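Local atomic coordinates of aspartate-semialdehyde dehydrogenase 2 (Vibrio cholerae, PDB entry 2R00), a protein that catalyses the NADPH-dependent reductive dephosphorylation of L-aspartyl-4-phosphate to L-aspartate-semialdehyde, a step shared by the pathways to lysine and methionine. Residues A[78-83]-A[94-99]; A[34-39]-A[55-61]. All blocks are in the same frame, centred on the assembly; numbering follows the deposited sequence.

Both contacts belong to the N-terminal nucleotide-binding domain and illustrate how a Rossmann-type sheet is assembled and then covered. Contact 2 (34-39 with 55-61) pairs two neighbouring strands of the sheet; contact 1 (78-83 with 94-99) fastens a covering helix to the loop that leaves a strand further across. Their centres lie about 16 Å apart, yet they meet through Trp-81, whose CD2 is 3.9 Å from Val-58 CG2 and whose CZ2 is 3.6 Å from Glu-59 OE1. Each adjoins a predicted ligand site: side chain to side chain, Thr-96 lies about 6 Å from Arg-100 (phosphate), Ala-37 about 4 Å from Ser-41 and Val-55 about 4 Å from Thr-12 (both NADP(+)).

Contact 1 (A[78-83]-A[94-99]); sequences SAKWAP and DNTSHF
A very short hydrogen bond, 2.5 Å from Ser-78 OG to Asp-94 OD1, ties a helix to the end of a strand and the loop beyond it. Segment 78-83 is helical, with Ala-82 N bonded to Ser-78 O at 2.9 Å and a kink at Pro-83, whose nitrogen carries no hydrogen for the preceding turn. Segment 94-99 starts in extended form at Asp-94 and then bends as an ST turn: Thr-96 OG1 (chi1 p) accepts from His-98 N at 3.0 Å and donates to Asp-94 OD2 at 2.7 Å. The Asp-94 carboxylate (chi1 t) thus links helix and turn, one oxygen to each. The CA atoms come closest at Ala-79 and His-98, 6.5 Å apart. There Ala-79 CB makes a CH-pi contact over the imidazole face of His-98 (chi1 t), 3.6 Å from the ring centroid. Phe-99 (chi1 m) extends its ring to the helix, with CE2 3.6 Å from Ala-82 CB and CZ 4.2 Å from Pro-83 CD; Ser-78 O lies at the ring edge, 3.7 Å from CE2. The two segments together bury 265 Å². Helix 75-87 is the crossover helix of a beta-alpha-beta unit, between the neighbouring parallel strands 68-71 and 91-94 of the Rossmann-type sheet; Ser-78, Ala-82 and Asp-94 all rest on Phe-71 of strand 68-71, while Asp-94 continues the sheet by backbone bonds to Ile-126 and Asn-128.

Contact 2 (A[34-39]-A[55-61]); sequences FLLASE and VQNVEEF
Leu-36 is the principal bump of this interface: its side chain (m, t) fills the hollow made by Gln-56, Val-58 and Phe-61. CD2 of Leu-36 sits over the face of the Phe-61 ring, 3.6 Å from its centroid in a CH-pi contact, and also touches Gln-56 CG at 3.6 Å; Leu-36 CB meets Val-58 CB at 4.3 Å. Beside it, the Phe-34 ring (chi1 m) abuts Phe-61 obliquely, Phe-34 CD2 to Phe-61 CE1 3.6 Å, with planes at 59°. The backbones beneath are parallel strands, 34-37 and 55-57, whose axes, taken over these short segments, approach to 4.6 Å and cross at -50°. Leu-36 pairs with Gln-56 (CA-CA 5.2 Å) and Ala-37 with Asn-57 (CA-CA 5.5 Å). Gln-56 N donates to Leu-35 O at 2.9 Å, Ala-37 N to Gln-56 O at 3.1 Å and Val-58 N to Ala-37 O at 2.9 Å. In the Rossmann-type sheet, strand 30-37 lies between 51-57 and 4-9, with Leu-36 also reaching Ala-7 and Phe-9; Ser-41, just beyond, is a predicted NADP(+) contact. On the sheet face opposite Leu-36, Leu-35 CB packs on Val-55 CG2 at 4.0 Å, and both residues touch Tyr-46. Val-55 CG1 also rests against Ala-37 CB, 3.7 Å away. Water 1 joins Leu-35 N (2.9 Å) to Gln-56 OE1 (3.2 Å). After the strand, Asn-57 folds the chain in an Asx turn, OD1 accepting from Glu-59 N at 3.0 Å, and Glu-39 CG lies 3.5 Å from Asn-57 ND2.

Contact 1 (A[78-83]-A[94-99])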
loop_
_atom_site.group_PDB
_atom_site.type_symbol
_atom_site.label_atom_id
_atom_site.label_comp_id
_atom_site.label_asym_id
_atom_site.label_seq_id
_atom_site.Cartn_x
_atom_site.Cartn_y
_atom_site.Cartn_z
ATOM N N SER A 78 -8.205 -31.088 5.642
ATOM C CA SER A 78 -9.530 -30.707 6.165
ATOM C C SER A 78 -10.674 -31.267 5.313
ATOM O O SER A 78 -11.686 -31.738 5.840
ATOM C CB SER A 78 -9.658 -29.184 6.251
ATOM O OG SER A 78 -9.016 -28.710 7.413
ATOM N N ALA A 79 -10.516 -31.189 3.998
ATOM C CA ALA A 79 -11.480 -31.771 3.049
ATOM C C ALA A 79 -11.783 -33.239 3.358
ATOM O O ALA A 79 -12.942 -33.659 3.329
ATOM C CB ALA A 79 -10.946 -31.641 1.623
ATOM N N LYS A 80 -10.727 -34.004 3.621
ATOM C CA LYS A 80 -10.800 -35.421 3.991
ATOM C C LYS A 80 -11.329 -35.632 5.417
ATOM O O LYS A 80 -12.322 -36.342 5.621
ATOM C CB LYS A 80 -9.407 -36.057 3.846
ATOM C CG LYS A 80 -9.336 -37.560 4.163
ATOM C CD LYS A 80 -8.046 -38.177 3.615
ATOM C CE LYS A 80 -7.949 -39.668 3.959
ATOM N NZ LYS A 80 -6.945 -40.363 3.100
ATOM N N TRP A 81 -10.674 -34.992 6.388
ATOM C CA TRP A 81 -10.895 -35.294 7.805
ATOM C C TRP A 81 -12.030 -34.569 8.541
ATOM O O TRP A 81 -12.591 -35.118 9.490
ATOM C CB TRP A 81 -9.581 -35.161 8.587
ATOM C CG TRP A 81 -8.666 -36.283 8.290
ATOM C CD1 TRP A 81 -7.538 -36.239 7.539
ATOM C CD2 TRP A 81 -8.833 -37.648 8.695
ATOM N NE1 TRP A 81 -6.966 -37.487 7.471
ATOM C CE2 TRP A 81 -7.743 -38.372 8.173
ATOM C CE3 TRP A 81 -9.787 -38.322 9.478
ATOM C CZ2 TRP A 81 -7.580 -39.753 8.386
ATOM C CZ3 TRP A 81 -9.629 -39.701 9.688
ATOM C CH2 TRP A 81 -8.530 -40.395 9.142
ATOM N N ALA A 82 -12.372 -33.351 8.126
ATOM C CA ALA A 82 -13.438 -32.622 8.818
ATOM C C ALA A 82 -14.805 -33.290 8.704
ATOM O O ALA A 82 -15.551 -33.297 9.685
ATOM C CB ALA A 82 -13.516 -31.157 8.386
ATOM N N PRO A 83 -15.167 -33.800 7.507
ATOM C CA PRO A 83 -16.406 -34.588 7.455
ATOM C C PRO A 83 -16.434 -35.789 8.415
ATOM O O PRO A 83 -17.489 -36.111 8.962
ATOM C CB PRO A 83 -16.449 -35.070 6.000
ATOM C CG PRO A 83 -15.713 -33.993 5.237
ATOM C CD PRO A 83 -14.566 -33.652 6.164
ATOM N N ASP A 94 -12.381 -24.721 11.450
ATOM C CA ASP A 94 -11.443 -25.031 10.377
ATOM C C ASP A 94 -10.635 -23.833 9.929
ATOM O O ASP A 94 -11.169 -22.911 9.323
ATOM C CB ASP A 94 -12.162 -25.623 9.162
ATOM C CG ASP A 94 -11.198 -26.243 8.181
ATOM O OD1 ASP A 94 -10.326 -27.011 8.642
ATOM O OD2 ASP A 94 -11.298 -25.961 6.964
ATOM N N ASN A 95 -9.340 -23.876 10.198
ATOM C CA ASN A 95 -8.453 -22.807 9.763
ATOM C C ASN A 95 -7.787 -23.138 8.437
ATOM O O ASN A 95 -6.557 -23.211 8.346
ATOM C CB ASN A 95 -7.423 -22.470 10.843
ATOM C CG ASN A 95 -6.554 -21.284 10.464
ATOM O OD1 ASN A 95 -7.054 -20.199 10.193
ATOM N ND2 ASN A 95 -5.258 -21.504 10.406
ATOM N N THR A 96 -8.616 -23.375 7.411
ATOM C CA THR A 96 -8.150 -23.478 6.025
ATOM C C THR A 96 -9.123 -22.728 5.127
ATOM O O THR A 96 -10.176 -22.261 5.583
ATOM C CB THR A 96 -8.012 -24.970 5.526
ATOM O OG1 THR A 96 -9.294 -25.495 5.160
ATOM C CG2 THR A 96 -7.410 -25.860 6.603
ATOM N N SER A 97 -8.791 -22.622 3.844
ATOM C CA SER A 97 -9.739 -22.047 2.879
ATOM C C SER A 97 -10.841 -23.030 2.482
ATOM O O SER A 97 -11.848 -22.626 1.894
ATOM C CB SER A 97 -9.007 -21.570 1.618
ATOM O OG SER A 97 -8.325 -22.663 1.039
ATOM N N HIS A 98 -10.672 -24.313 2.803
ATOM C CA HIS A 98 -11.551 -25.335 2.197
ATOM C C HIS A 98 -13.056 -25.094 2.353
ATOM O O HIS A 98 -13.783 -25.144 1.353
ATOM C CB HIS A 98 -11.191 -26.785 2.581
ATOM C CG HIS A 98 -12.020 -27.796 1.845
ATOM N ND1 HIS A 98 -11.844 -28.067 0.504
ATOM C CD2 HIS A 98 -13.066 -28.555 2.246
ATOM C CE1 HIS A 98 -12.753 -28.941 0.108
ATOM N NE2 HIS A 98 -13.503 -29.259 1.150
ATOM N N PHE A 99 -13.524 -24.826 3.575
ATOM C CA PHE A 99 -14.981 -24.684 3.827
ATOM C C PHE A 99 -15.506 -23.257 3.917
ATOM O O PHE A 99 -16.689 -23.047 4.197
ATOM C CB PHE A 99 -15.394 -25.422 5.101
ATOM C CG PHE A 99 -15.203 -26.896 5.037
ATOM C CD1 PHE A 99 -16.096 -27.695 4.341
ATOM C CD2 PHE A 99 -14.137 -27.496 5.700
ATOM C CE1 PHE A 99 -15.914 -29.078 4.279
ATOM C CE2 PHE A 99 -13.955 -28.874 5.658
ATOM C CZ PHE A 99 -14.838 -29.668 4.944
#

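Contact 2 (A[34-39]-A[55-61])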
loop_
_atom_site.group_PDB
_atom_site.type_symbol
_atom_site.label_atom_id
_atom_site.label_comp_id
_atom_site.label_asym_id
_atom_site.label_seq_id
_atom_site.Cartn_x
_atom_site.Cartn_y
_atom_site.Cartn_z
ATOM N N PHE A 34 -6.211 -33.266 22.882
ATOM C CA PHE A 34 -5.605 -34.241 21.974
ATOM C C PHE A 34 -4.882 -33.525 20.834
ATOM O O PHE A 34 -5.390 -32.550 20.269
ATOM C CB PHE A 34 -6.658 -35.211 21.418
ATOM C CG PHE A 34 -7.399 -35.981 22.478
ATOM C CD1 PHE A 34 -8.544 -35.457 23.068
ATOM C CD2 PHE A 34 -6.952 -37.235 22.887
ATOM C CE1 PHE A 34 -9.241 -36.167 24.055
ATOM C CE2 PHE A 34 -7.641 -37.949 23.868
ATOM C CZ PHE A 34 -8.783 -37.411 24.453
ATOM N N LEU A 35 -3.688 -34.001 20.515
ATOM C CA LEU A 35 -2.903 -33.415 19.446
ATOM C C LEU A 35 -2.739 -34.437 18.335
ATOM O O LEU A 35 -2.256 -35.551 18.567
ATOM C CB LEU A 35 -1.547 -32.929 19.969
ATOM C CG LEU A 35 -1.595 -31.913 21.114
ATOM C CD1 LEU A 35 -0.186 -31.584 21.627
ATOM C CD2 LEU A 35 -2.340 -30.635 20.709
ATOM N N LEU A 36 -3.171 -34.059 17.136
ATOM C CA LEU A 36 -3.193 -34.963 15.990
ATOM C C LEU A 36 -2.308 -34.446 14.868
ATOM O O LEU A 36 -2.193 -33.240 14.655
ATOM C CB LEU A 36 -4.629 -35.159 15.484
ATOM C CG LEU A 36 -5.671 -35.503 16.551
ATOM C CD1 LEU A 36 -7.095 -35.298 16.060
ATOM C CD2 LEU A 36 -5.453 -36.923 17.055
ATOM N N ALA A 37 -1.665 -35.379 14.175
ATOM C CA ALA A 37 -0.872 -35.083 12.988
ATOM C C ALA A 37 -0.732 -36.359 12.154
ATOM O O ALA A 37 -1.431 -37.343 12.401
ATOM C CB ALA A 37 0.496 -34.533 13.377
ATOM N N SER A 38 0.159 -36.335 11.167
ATOM C CA SER A 38 0.463 -37.527 10.385
ATOM C C SER A 38 1.338 -38.471 11.215
ATOM O O SER A 38 1.761 -38.129 12.326
ATOM C CB SER A 38 1.157 -37.159 9.068
ATOM O OG SER A 38 2.558 -37.004 9.251
ATOM N N GLU A 39 1.611 -39.651 10.665
ATOM C CA GLU A 39 2.401 -40.667 11.350
ATOM C C GLU A 39 3.831 -40.213 11.645
ATOM O O GLU A 39 4.436 -40.671 12.618
ATOM C CB GLU A 39 2.421 -41.960 10.534
ATOM C CG GLU A 39 2.670 -43.213 11.367
ATOM C CD GLU A 39 2.597 -44.499 10.553
ATOM O OE1 GLU A 39 2.036 -44.479 9.431
ATOM O OE2 GLU A 39 3.095 -45.537 11.045
ATOM N N VAL A 55 1.489 -36.170 20.697
ATOM C CA VAL A 55 0.927 -36.185 19.336
ATOM C C VAL A 55 0.652 -37.631 18.908
ATOM O O VAL A 55 1.494 -38.515 19.097
ATOM C CB VAL A 55 1.858 -35.478 18.318
ATOM C CG1 VAL A 55 1.268 -35.500 16.901
ATOM C CG2 VAL A 55 2.147 -34.036 18.757
ATOM N N GLN A 56 -0.539 -37.873 18.369
ATOM C CA GLN A 56 -0.874 -39.187 17.823
ATOM C C GLN A 56 -1.273 -39.098 16.353
ATOM O O GLN A 56 -1.528 -38.011 15.825
ATOM C CB GLN A 56 -1.963 -39.892 18.653
ATOM C CG GLN A 56 -3.216 -39.081 18.897
ATOM C CD GLN A 56 -4.147 -39.718 19.910
ATOM O OE1 GLN A 56 -4.331 -39.193 21.013
ATOM N NE2 GLN A 56 -4.745 -40.856 19.543
ATOM N N ASN A 57 -1.306 -40.250 15.696
ATOM C CA ASN A 57 -1.663 -40.336 14.291
ATOM C C ASN A 57 -3.166 -40.150 14.119
ATOM O O ASN A 57 -3.969 -40.828 14.763
ATOM C CB ASN A 57 -1.193 -41.686 13.740
ATOM C CG ASN A 57 -1.364 -41.812 12.239
ATOM O OD1 ASN A 57 -2.004 -40.984 11.586
ATOM N ND2 ASN A 57 -0.794 -42.872 11.682
ATOM N N VAL A 58 -3.542 -39.204 13.264
ATOM C CA VAL A 58 -4.955 -38.938 12.963
ATOM C C VAL A 58 -5.686 -40.185 12.430
ATOM O O VAL A 58 -6.865 -40.381 12.715
ATOM C CB VAL A 58 -5.121 -37.707 11.999
ATOM C CG1 VAL A 58 -4.485 -37.966 10.621
ATOM C CG2 VAL A 58 -6.576 -37.301 11.883
ATOM N N GLU A 59 -4.962 -41.025 11.690
ATOM C CA GLU A 59 -5.506 -42.248 11.082
ATOM C C GLU A 59 -6.030 -43.250 12.112
ATOM O O GLU A 59 -6.913 -44.057 11.800
ATOM C CB GLU A 59 -4.440 -42.930 10.218
ATOM C CG GLU A 59 -3.931 -42.106 9.025
ATOM C CD GLU A 59 -4.861 -42.144 7.816
ATOM O OE1 GLU A 59 -5.884 -42.865 7.851
ATOM O OE2 GLU A 59 -4.564 -41.446 6.821
ATOM N N GLU A 60 -5.470 -43.206 13.323
ATOM C CA GLU A 60 -5.871 -44.108 14.410
ATOM C C GLU A 60 -6.815 -43.465 15.442
ATOM O O GLU A 60 -7.319 -44.147 16.340
ATOM C CB GLU A 60 -4.630 -44.690 15.112
ATOM C CG GLU A 60 -3.621 -45.388 14.183
ATOM C CD GLU A 60 -2.369 -45.888 14.917
ATOM O OE1 GLU A 60 -1.896 -45.209 15.862
ATOM O OE2 GLU A 60 -1.843 -46.963 14.539
ATOM N N PHE A 61 -7.079 -42.166 15.302
ATOM C CA PHE A 61 -7.809 -41.416 16.319
ATOM C C PHE A 61 -9.306 -41.724 16.368
ATOM O O PHE A 61 -9.967 -41.798 15.330
ATOM C CB PHE A 61 -7.567 -39.908 16.147
ATOM C CG PHE A 61 -8.058 -39.077 17.298
ATOM C CD1 PHE A 61 -7.488 -39.202 18.564
ATOM C CD2 PHE A 61 -9.092 -38.155 17.119
ATOM C CE1 PHE A 61 -7.942 -38.427 19.635
ATOM C CE2 PHE A 61 -9.547 -37.373 18.176
ATOM C CZ PHE A 61 -8.973 -37.509 19.440
HETATM O O HOH W 1 -2.955 -36.438 21.955
HETATM O O HOH W 2 -1.184 -40.202 9.021
#